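Local atomic coordinates of ubiquitin conjugating enzyme (Agrocybe aegerita, PDB entry 3WE5), a protein that probably accepts activated ubiquitin as a thioester and passes it on to substrates, as an E2 enzyme of the ubiquitin conjugation pathway. Residues A[71-79]-A[90-101]; A[78-89]-A[154-162]. All coordinates share one frame; numbering follows the deposited sequence.

Contact 1 (A[71-79]-A[90-101]); sequences EAYTLQFRF and VQFVVTDGKEAP
The side-chain oxygen OE1 of Gln91 is gripped by Arg78 across the strand pair: Arg78 NH2 donates to Gln91 OE1 at 2.9 Å, coming 20° out of the amide's carbonyl plane, while the other terminal nitrogen, NH1, is held in a salt bridge by Asp159. One water accepts from both Arg78 NE and Gln76 NE2, linking these two side chains; its approach to Gln91 OE1 is doubtfully short. The Gln91 amide runs beside that of Gln76, the two planes 55° apart. In the backbone, Gln76 and Gln91 form an antiparallel hydrogen-bonded pair, with Gln76 N to Gln91 O at 2.8 Å.

The other face, carrying Leu75, Phe77, Val90 and Phe92, is apolar. Leu75 CD1 stands over the centre of the Phe92 ring, 3.9 Å from its centroid, while Val90 CG1 lies over a face of Phe77. Further along, Pro101, beyond the type I' turn from Thr95 to Lys98, packs on the Tyr73 ring through a CH-pi contact of its CB. The hairpin of the E2 sheet thus has two chemistries: aromatic and aliphatic packing on the face where Phe77 meets helix 127-140, and a hydrated amide-guanidinium network on the reverse.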
loop_
_atom_site.group_PDB
_atom_site.type_symbol
_atom_site.label_atom_id
_atom_site.label_comp_id
_atom_site.label_asym_id
_atom_site.label_seq_id
_atom_site.Cartn_x
_atom_site.Cartn_y
_atom_site.Cartn_z
ATOM N N GLU A 71 10.296 19.597 -4.904
ATOM C CA GLU A 71 10.541 19.238 -3.511
ATOM C C GLU A 71 11.829 18.429 -3.402
ATOM O O GLU A 71 12.170 17.690 -4.328
ATOM C CB GLU A 71 9.350 18.441 -2.988
ATOM C CG GLU A 71 8.037 19.128 -3.320
ATOM C CD GLU A 71 6.836 18.396 -2.784
ATOM O OE1 GLU A 71 6.797 17.153 -2.907
ATOM O OE2 GLU A 71 5.933 19.067 -2.240
ATOM N N ALA A 72 12.560 18.597 -2.296
ATOM C CA ALA A 72 13.761 17.808 -2.047
ATOM C C ALA A 72 13.595 17.024 -0.747
ATOM O O ALA A 72 13.287 17.599 0.302
ATOM C CB ALA A 72 14.989 18.696 -1.968
ATOM N N TYR A 73 13.793 15.712 -0.816
ATOM C CA TYR A 73 13.636 14.869 0.361
ATOM C C TYR A 73 14.990 14.384 0.777
ATOM O O TYR A 73 15.848 14.174 -0.058
ATOM C CB TYR A 73 12.739 13.673 0.048
ATOM C CG TYR A 73 11.358 14.126 -0.330
ATOM C CD1 TYR A 73 10.418 14.370 0.651
ATOM C CD2 TYR A 73 11.012 14.337 -1.662
ATOM C CE1 TYR A 73 9.164 14.798 0.337
ATOM C CE2 TYR A 73 9.730 14.777 -1.993
ATOM C CZ TYR A 73 8.819 15.005 -0.977
ATOM O OH TYR A 73 7.527 15.434 -1.235
ATOM N N THR A 74 15.172 14.166 2.074
ATOM C CA THR A 74 16.460 13.679 2.555
ATOM C C THR A 74 16.384 12.169 2.721
ATOM O O THR A 74 15.467 11.654 3.364
ATOM C CB THR A 74 16.812 14.362 3.881
ATOM O OG1 THR A 74 16.990 15.766 3.633
ATOM C CG2 THR A 74 18.089 13.806 4.471
ATOM N N LEU A 75 17.356 11.484 2.126
ATOM C CA LEU A 75 17.419 10.011 2.110
ATOM C C LEU A 75 18.681 9.573 2.844
ATOM O O LEU A 75 19.780 10.041 2.541
ATOM C CB LEU A 75 17.456 9.518 0.660
ATOM C CG LEU A 75 17.397 8.008 0.396
ATOM C CD1 LEU A 75 16.050 7.446 0.878
ATOM C CD2 LEU A 75 17.600 7.713 -1.107
ATOM N N GLN A 76 18.509 8.666 3.809
ATOM C CA GLN A 76 19.621 8.194 4.634
ATOM C C GLN A 76 19.955 6.751 4.283
ATOM O O GLN A 76 19.048 5.942 4.095
ATOM C CB GLN A 76 19.195 8.294 6.100
ATOM C CG GLN A 76 20.203 7.779 7.144
ATOM C CD GLN A 76 19.557 7.828 8.528
ATOM O OE1 GLN A 76 19.481 8.887 9.136
ATOM N NE2 GLN A 76 19.023 6.704 8.988
ATOM N N PHE A 77 21.248 6.475 4.141
ATOM C CA PHE A 77 21.778 5.118 3.977
ATOM C C PHE A 77 22.550 4.760 5.229
ATOM O O PHE A 77 23.414 5.521 5.649
ATOM C CB PHE A 77 22.746 5.069 2.803
ATOM C CG PHE A 77 22.067 5.143 1.480
ATOM C CD1 PHE A 77 21.537 6.332 1.034
ATOM C CD2 PHE A 77 21.960 4.010 0.679
ATOM C CE1 PHE A 77 20.881 6.389 -0.218
ATOM C CE2 PHE A 77 21.334 4.060 -0.526
ATOM C CZ PHE A 77 20.775 5.242 -0.978
ATOM N N ARG A 78 22.265 3.597 5.804
ATOM C CA ARG A 78 23.135 3.045 6.853
ATOM C C ARG A 78 23.735 1.723 6.401
ATOM O O ARG A 78 23.021 0.880 5.831
ATOM C CB ARG A 78 22.342 2.871 8.158
ATOM C CG ARG A 78 22.137 4.172 8.908
ATOM C CD ARG A 78 21.482 3.951 10.262
ATOM N NE ARG A 78 20.062 3.670 10.118
ATOM C CZ ARG A 78 19.264 3.335 11.125
ATOM N NH1 ARG A 78 19.758 3.206 12.353
ATOM N NH2 ARG A 78 17.977 3.118 10.904
ATOM N N PHE A 79 25.031 1.545 6.645
ATOM C CA PHE A 79 25.788 0.370 6.161
ATOM C C PHE A 79 26.282 -0.470 7.330
ATOM O O PHE A 79 26.862 0.074 8.276
ATOM C CB PHE A 79 27.004 0.806 5.321
ATOM C CG PHE A 79 26.674 1.846 4.261
ATOM C CD1 PHE A 79 26.029 1.463 3.090
ATOM C CD2 PHE A 79 26.991 3.181 4.452
ATOM C CE1 PHE A 79 25.671 2.420 2.120
ATOM C CE2 PHE A 79 26.674 4.138 3.465
ATOM C CZ PHE A 79 26.013 3.748 2.312
ATOM N N VAL A 90 17.894 1.773 4.254
ATOM C CA VAL A 90 17.607 3.037 3.571
ATOM C C VAL A 90 16.237 3.583 3.974
ATOM O O VAL A 90 15.233 2.861 3.948
ATOM C CB VAL A 90 17.646 2.812 2.041
ATOM C CG1 VAL A 90 17.399 4.138 1.301
ATOM C CG2 VAL A 90 18.975 2.236 1.612
ATOM N N GLN A 91 16.186 4.861 4.358
ATOM C CA GLN A 91 14.934 5.478 4.764
ATOM C C GLN A 91 14.977 6.982 4.504
ATOM O O GLN A 91 16.057 7.608 4.512
ATOM C CB GLN A 91 14.657 5.193 6.245
ATOM C CG GLN A 91 15.692 5.798 7.176
ATOM C CD GLN A 91 15.864 4.982 8.450
ATOM O OE1 GLN A 91 16.728 4.104 8.527
ATOM N NE2 GLN A 91 15.045 5.270 9.454
ATOM N N PHE A 92 13.806 7.553 4.242
ATOM C CA PHE A 92 13.689 9.001 4.197
ATOM C C PHE A 92 13.753 9.491 5.634
ATOM O O PHE A 92 13.208 8.844 6.551
ATOM C CB PHE A 92 12.391 9.432 3.502
ATOM C CG PHE A 92 12.411 9.217 2.006
ATOM C CD1 PHE A 92 13.080 10.108 1.170
ATOM C CD2 PHE A 92 11.808 8.098 1.437
ATOM C CE1 PHE A 92 13.125 9.907 -0.228
ATOM C CE2 PHE A 92 11.832 7.896 0.041
ATOM C CZ PHE A 92 12.490 8.795 -0.793
ATOM N N VAL A 93 14.433 10.618 5.816
ATOM C CA VAL A 93 14.590 11.256 7.122
ATOM C C VAL A 93 13.339 12.039 7.510
ATOM O O VAL A 93 12.763 12.792 6.705
ATOM C CB VAL A 93 15.839 12.142 7.150
ATOM C CG1 VAL A 93 15.950 12.915 8.479
ATOM C CG2 VAL A 93 17.071 11.293 6.960
ATOM N N VAL A 94 12.888 11.830 8.741
ATOM C CA VAL A 94 11.683 12.523 9.197
ATOM C C VAL A 94 11.930 13.291 10.484
ATOM O O VAL A 94 10.977 13.619 11.211
ATOM C CB VAL A 94 10.482 11.567 9.354
ATOM C CG1 VAL A 94 10.080 11.007 8.006
ATOM C CG2 VAL A 94 10.800 10.429 10.335
ATOM N N THR A 95 13.200 13.572 10.763
ATOM C CA THR A 95 13.565 14.374 11.930
ATOM C C THR A 95 13.575 15.857 11.595
ATOM O O THR A 95 13.639 16.245 10.426
ATOM C CB THR A 95 14.949 13.989 12.484
ATOM O OG1 THR A 95 15.915 14.024 11.427
ATOM C CG2 THR A 95 14.923 12.587 13.081
ATOM N N ASP A 96 13.509 16.690 12.629
ATOM C CA ASP A 96 13.683 18.131 12.469
ATOM C C ASP A 96 12.734 18.772 11.464
ATOM O O ASP A 96 13.149 19.613 10.666
ATOM C CB ASP A 96 15.128 18.448 12.072
ATOM C CG ASP A 96 16.129 17.806 12.995
ATOM O OD1 ASP A 96 16.157 18.189 14.180
ATOM O OD2 ASP A 96 16.886 16.922 12.536
ATOM N N GLY A 97 11.467 18.374 11.492
ATOM C CA GLY A 97 10.482 18.983 10.616
ATOM C C GLY A 97 10.450 18.403 9.215
ATOM O O GLY A 97 9.605 18.779 8.397
ATOM N N LYS A 98 11.376 17.494 8.925
ATOM C CA LYS A 98 11.380 16.838 7.622
ATOM C C LYS A 98 10.238 15.850 7.538
ATOM O O LYS A 98 9.879 15.212 8.531
ATOM C CB LYS A 98 12.702 16.117 7.379
ATOM C CG LYS A 98 13.848 17.058 7.087
ATOM C CD LYS A 98 15.091 16.280 6.721
ATOM C CE LYS A 98 16.229 17.215 6.386
ATOM N NZ LYS A 98 16.521 18.102 7.542
ATOM N N GLU A 99 9.667 15.711 6.349
ATOM C CA GLU A 99 8.585 14.759 6.171
ATOM C C GLU A 99 8.928 13.799 5.049
ATOM O O GLU A 99 9.634 14.165 4.110
ATOM C CB GLU A 99 7.266 15.487 5.888
ATOM C CG GLU A 99 6.895 16.512 6.973
ATOM C CD GLU A 99 5.432 16.936 6.928
ATOM O OE1 GLU A 99 4.550 16.055 7.037
ATOM O OE2 GLU A 99 5.167 18.152 6.789
ATOM N N ALA A 100 8.438 12.566 5.146
ATOM C CA ALA A 100 8.659 11.589 4.075
ATOM C C ALA A 100 7.761 11.935 2.911
ATOM O O ALA A 100 6.687 12.527 3.101
ATOM C CB ALA A 100 8.367 10.167 4.565
ATOM N N PRO A 101 8.178 11.576 1.695
ATOM C CA PRO A 101 7.232 11.778 0.593
ATOM C C PRO A 101 5.981 10.932 0.840
ATOM O O PRO A 101 6.096 9.811 1.356
ATOM C CB PRO A 101 7.995 11.256 -0.628
ATOM C CG PRO A 101 9.097 10.378 -0.060
ATOM C CD PRO A 101 9.448 10.965 1.253
HETATM O O HOH W 1 18.950 4.129 7.385
#

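Contact 2 (A[78-89]-A[154-162]); sequences RFDAQYPISSPA and VRTAPDNPK
Arg78 holds Asp159 end-on with two nitrogens, fastening the C-terminal end of the modelled chain to the end of strand 72-78, where the chain enters the loop to the last strand of the E2 (UBC) fold's antiparallel sheet. NH1 of Arg78 makes a salt bridge to Asp159 OD2 at 2.8 Å, on the syn side of the carboxylate, and NH2 donates to the backbone Asp159 O at 3.2 Å. Both acceptors lie close to the guanidinium plane, whereas the carboxylate is turned 82° from it. A bend at chi3 (-75°) carries the guanidinium to this site, and Asn160 ND2 covers one of its faces, 3.8 Å above the plane. A leucine in place of Arg78 would probably leave the Asp159 carboxylate without its charged mate and the Asn160 amide without the flat group it lies on.

This packed part continues at Ala89, whose CB is 3.4 Å from Asn160 OD1. That oxygen also accepts from Lys162 N on a lone pair, closing an Asx turn that keeps the amide in position.

The Lys162 end is more open, with a water taking part. Its aliphatic chain passes Ala89 before the ammonium group reaches that water, which also accepts from Ser87 N. Asp80 OD2 is a long salt-bridge partner of this lysine; the other carboxylate oxygen, OD1, is occupied within the loop by Gln82 N, in a second Asx turn, and by Ser86 OG. The firm bond at this end runs from Lys162 NZ to Ser87 O, at 2.8 Å, with the nitrogen tilted 17° from the carbonyl plane.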
loop_
_atom_site.group_PDB
_atom_site.type_symbol
_atom_site.label_atom_id
_atom_site.label_comp_id
_atom_site.label_asym_id
_atom_site.label_seq_id
_atom_site.Cartn_x
_atom_site.Cartn_y
_atom_site.Cartn_z
ATOM N N ARG A 78 22.265 3.597 5.804
ATOM C CA ARG A 78 23.135 3.045 6.853
ATOM C C ARG A 78 23.735 1.723 6.401
ATOM O O ARG A 78 23.021 0.880 5.831
ATOM C CB ARG A 78 22.342 2.871 8.158
ATOM C CG ARG A 78 22.137 4.172 8.908
ATOM C CD ARG A 78 21.482 3.951 10.262
ATOM N NE ARG A 78 20.062 3.670 10.118
ATOM C CZ ARG A 78 19.264 3.335 11.125
ATOM N NH1 ARG A 78 19.758 3.206 12.353
ATOM N NH2 ARG A 78 17.977 3.118 10.904
ATOM N N PHE A 79 25.031 1.545 6.645
ATOM C CA PHE A 79 25.788 0.370 6.161
ATOM C C PHE A 79 26.282 -0.470 7.330
ATOM O O PHE A 79 26.862 0.074 8.276
ATOM C CB PHE A 79 27.004 0.806 5.321
ATOM C CG PHE A 79 26.674 1.846 4.261
ATOM C CD1 PHE A 79 26.029 1.463 3.090
ATOM C CD2 PHE A 79 26.991 3.181 4.452
ATOM C CE1 PHE A 79 25.671 2.420 2.120
ATOM C CE2 PHE A 79 26.674 4.138 3.465
ATOM C CZ PHE A 79 26.013 3.748 2.312
ATOM N N ASP A 80 26.063 -1.781 7.288
ATOM C CA ASP A 80 26.678 -2.634 8.323
ATOM C C ASP A 80 27.995 -3.234 7.837
ATOM O O ASP A 80 28.443 -2.944 6.727
ATOM C CB ASP A 80 25.692 -3.684 8.859
ATOM C CG ASP A 80 25.283 -4.715 7.819
ATOM O OD1 ASP A 80 26.093 -5.057 6.938
ATOM O OD2 ASP A 80 24.140 -5.209 7.882
ATOM N N ALA A 81 28.636 -4.081 8.641
ATOM C CA ALA A 81 29.970 -4.557 8.293
ATOM C C ALA A 81 30.005 -5.564 7.144
ATOM O O ALA A 81 31.096 -5.910 6.662
ATOM C CB ALA A 81 30.665 -5.149 9.530
ATOM N N GLN A 82 28.827 -6.039 6.734
ATOM C CA GLN A 82 28.713 -7.003 5.645
ATOM C C GLN A 82 28.378 -6.360 4.290
ATOM O O GLN A 82 28.288 -7.059 3.289
ATOM C CB GLN A 82 27.684 -8.086 5.971
ATOM C CG GLN A 82 28.148 -9.064 7.069
ATOM C CD GLN A 82 28.129 -8.433 8.447
ATOM O OE1 GLN A 82 29.171 -8.242 9.063
ATOM N NE2 GLN A 82 26.937 -8.100 8.932
ATOM N N TYR A 83 28.227 -5.039 4.242
ATOM C CA TYR A 83 28.048 -4.361 2.942
ATOM C C TYR A 83 29.275 -4.681 2.077
ATOM O O TYR A 83 30.406 -4.700 2.561
ATOM C CB TYR A 83 27.897 -2.837 3.145
ATOM C CG TYR A 83 27.565 -2.089 1.862
ATOM C CD1 TYR A 83 26.260 -1.989 1.436
ATOM C CD2 TYR A 83 28.564 -1.506 1.083
ATOM C CE1 TYR A 83 25.926 -1.323 0.272
ATOM C CE2 TYR A 83 28.240 -0.841 -0.119
ATOM C CZ TYR A 83 26.919 -0.754 -0.495
ATOM O OH TYR A 83 26.558 -0.096 -1.662
ATOM N N PRO A 84 29.094 -4.930 0.765
ATOM C CA PRO A 84 27.879 -4.804 -0.047
ATOM C C PRO A 84 27.099 -6.112 -0.194
ATOM O O PRO A 84 26.193 -6.180 -1.016
ATOM C CB PRO A 84 28.461 -4.393 -1.399
ATOM C CG PRO A 84 29.718 -5.238 -1.483
ATOM C CD PRO A 84 30.279 -5.203 -0.074
ATOM N N ILE A 85 27.442 -7.140 0.581
ATOM C CA ILE A 85 26.674 -8.371 0.526
ATOM C C ILE A 85 25.324 -8.137 1.191
ATOM O O ILE A 85 24.283 -8.487 0.626
ATOM C CB ILE A 85 27.439 -9.568 1.156
ATOM C CG1 ILE A 85 28.835 -9.694 0.535
ATOM C CG2 ILE A 85 26.571 -10.832 1.063
ATOM C CD1 ILE A 85 28.897 -9.794 -1.009
ATOM N N SER A 86 25.323 -7.507 2.371
ATOM C CA SER A 86 24.076 -7.048 2.970
ATOM C C SER A 86 23.621 -5.766 2.290
ATOM O O SER A 86 24.451 -4.949 1.878
ATOM C CB SER A 86 24.255 -6.776 4.454
ATOM O OG SER A 86 25.386 -5.957 4.650
ATOM N N SER A 87 22.310 -5.602 2.182
ATOM C CA SER A 87 21.756 -4.388 1.606
ATOM C C SER A 87 21.962 -3.247 2.595
ATOM O O SER A 87 21.983 -3.468 3.819
ATOM C CB SER A 87 20.261 -4.576 1.372
ATOM O OG SER A 87 19.630 -4.941 2.576
ATOM N N PRO A 88 22.096 -2.014 2.079
ATOM C CA PRO A 88 22.035 -0.866 2.985
ATOM C C PRO A 88 20.645 -0.717 3.599
ATOM O O PRO A 88 19.639 -1.087 2.985
ATOM C CB PRO A 88 22.324 0.325 2.057
ATOM C CG PRO A 88 21.787 -0.130 0.699
ATOM C CD PRO A 88 22.080 -1.624 0.653
ATOM N N ALA A 89 20.585 -0.154 4.812
ATOM C CA ALA A 89 19.317 0.206 5.426
ATOM C C ALA A 89 19.008 1.615 4.943
ATOM O O ALA A 89 19.796 2.536 5.151
ATOM C CB ALA A 89 19.439 0.183 6.918
ATOM N N VAL A 154 3.732 1.553 11.463
ATOM C CA VAL A 154 4.553 2.572 12.116
ATOM C C VAL A 154 4.534 2.455 13.651
ATOM O O VAL A 154 5.521 2.765 14.323
ATOM C CB VAL A 154 4.184 3.985 11.612
ATOM C CG1 VAL A 154 4.789 5.058 12.492
ATOM C CG2 VAL A 154 4.650 4.165 10.157
ATOM N N ARG A 155 3.423 1.966 14.197
ATOM C CA ARG A 155 3.286 1.810 15.646
ATOM C C ARG A 155 4.332 0.878 16.244
ATOM O O ARG A 155 4.859 1.138 17.328
ATOM C CB ARG A 155 1.894 1.272 15.999
ATOM C CG ARG A 155 0.785 2.296 15.928
ATOM C CD ARG A 155 -0.445 1.827 16.698
ATOM N NE ARG A 155 -1.194 0.803 15.974
ATOM C CZ ARG A 155 -2.143 1.073 15.082
ATOM N NH1 ARG A 155 -2.452 2.337 14.807
ATOM N NH2 ARG A 155 -2.779 0.084 14.464
ATOM N N THR A 156 4.625 -0.213 15.540
ATOM C CA THR A 156 5.503 -1.256 16.068
ATOM C C THR A 156 6.858 -1.316 15.346
ATOM O O THR A 156 7.675 -2.201 15.609
ATOM C CB THR A 156 4.812 -2.635 15.978
ATOM O OG1 THR A 156 5.706 -3.663 16.422
ATOM C CG2 THR A 156 4.399 -2.919 14.552
ATOM N N ALA A 157 7.100 -0.362 14.452
ATOM C CA ALA A 157 8.304 -0.384 13.611
ATOM C C ALA A 157 9.623 -0.176 14.370
ATOM O O ALA A 157 9.745 0.733 15.192
ATOM C CB ALA A 157 8.173 0.622 12.466
ATOM N N PRO A 158 10.624 -1.011 14.066
ATOM C CA PRO A 158 11.941 -0.978 14.713
ATOM C C PRO A 158 12.806 0.172 14.196
ATOM O O PRO A 158 12.479 0.746 13.150
ATOM C CB PRO A 158 12.551 -2.306 14.283
ATOM C CG PRO A 158 11.958 -2.551 12.929
ATOM C CD PRO A 158 10.555 -2.028 13.001
ATOM N N ASP A 159 13.887 0.492 14.914
ATOM C CA ASP A 159 14.799 1.567 14.510
ATOM C C ASP A 159 15.295 1.356 13.093
ATOM O O ASP A 159 15.264 2.265 12.260
ATOM C CB ASP A 159 16.021 1.652 15.438
ATOM C CG ASP A 159 17.091 2.613 14.907
ATOM O OD1 ASP A 159 16.857 3.841 14.934
ATOM O OD2 ASP A 159 18.162 2.145 14.456
ATOM N N ASN A 160 15.753 0.140 12.837
ATOM C CA ASN A 160 16.314 -0.204 11.553
ATOM C C ASN A 160 15.238 -0.888 10.730
ATOM O O ASN A 160 14.663 -1.879 11.168
ATOM C CB ASN A 160 17.516 -1.121 11.755
ATOM C CG ASN A 160 18.462 -1.097 10.581
ATOM O OD1 ASN A 160 18.154 -1.643 9.525
ATOM N ND2 ASN A 160 19.624 -0.472 10.760
ATOM N N PRO A 161 14.953 -0.350 9.533
ATOM C CA PRO A 161 13.872 -0.861 8.688
ATOM C C PRO A 161 14.147 -2.260 8.154
ATOM O O PRO A 161 13.231 -2.904 7.633
ATOM C CB PRO A 161 13.844 0.133 7.532
ATOM C CG PRO A 161 15.258 0.628 7.440
ATOM C CD PRO A 161 15.715 0.724 8.866
ATOM N N LYS A 162 15.384 -2.728 8.279
ATOM C CA LYS A 162 15.715 -4.074 7.812
ATOM C C LYS A 162 15.102 -5.131 8.734
ATOM O O LYS A 162 14.974 -6.298 8.365
ATOM C CB LYS A 162 17.233 -4.262 7.685
ATOM C CG LYS A 162 17.901 -3.280 6.719
ATOM C CD LYS A 162 19.369 -3.618 6.485
ATOM C CE LYS A 162 19.517 -5.000 5.885
ATOM N NZ LYS A 162 20.939 -5.332 5.670
HETATM O O HOH W 2 20.745 -7.825 3.901
#

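From the N terminus the chain runs through helix 24-39 and the first two strands before reaching 71-79. Contact 1 closes the short hairpin loop between strands 72-78 and 89-92, pairing the last two strands of the sheet. Contact 2 starts within that loop, at 78-89, and closes a far longer excursion, bringing back the chain after helices 127-140 and 150-156. The segments alternate along the sequence, so the two contacts cross. They share Arg78, which faces Gln91 in one and Asp159 in the other, and they touch where Pro161 CD packs 3.5 Å from Gln91 OE1. Together they tie the C-terminal tail to the hairpin of strands 72-78 and 89-92, at one edge of the sheet.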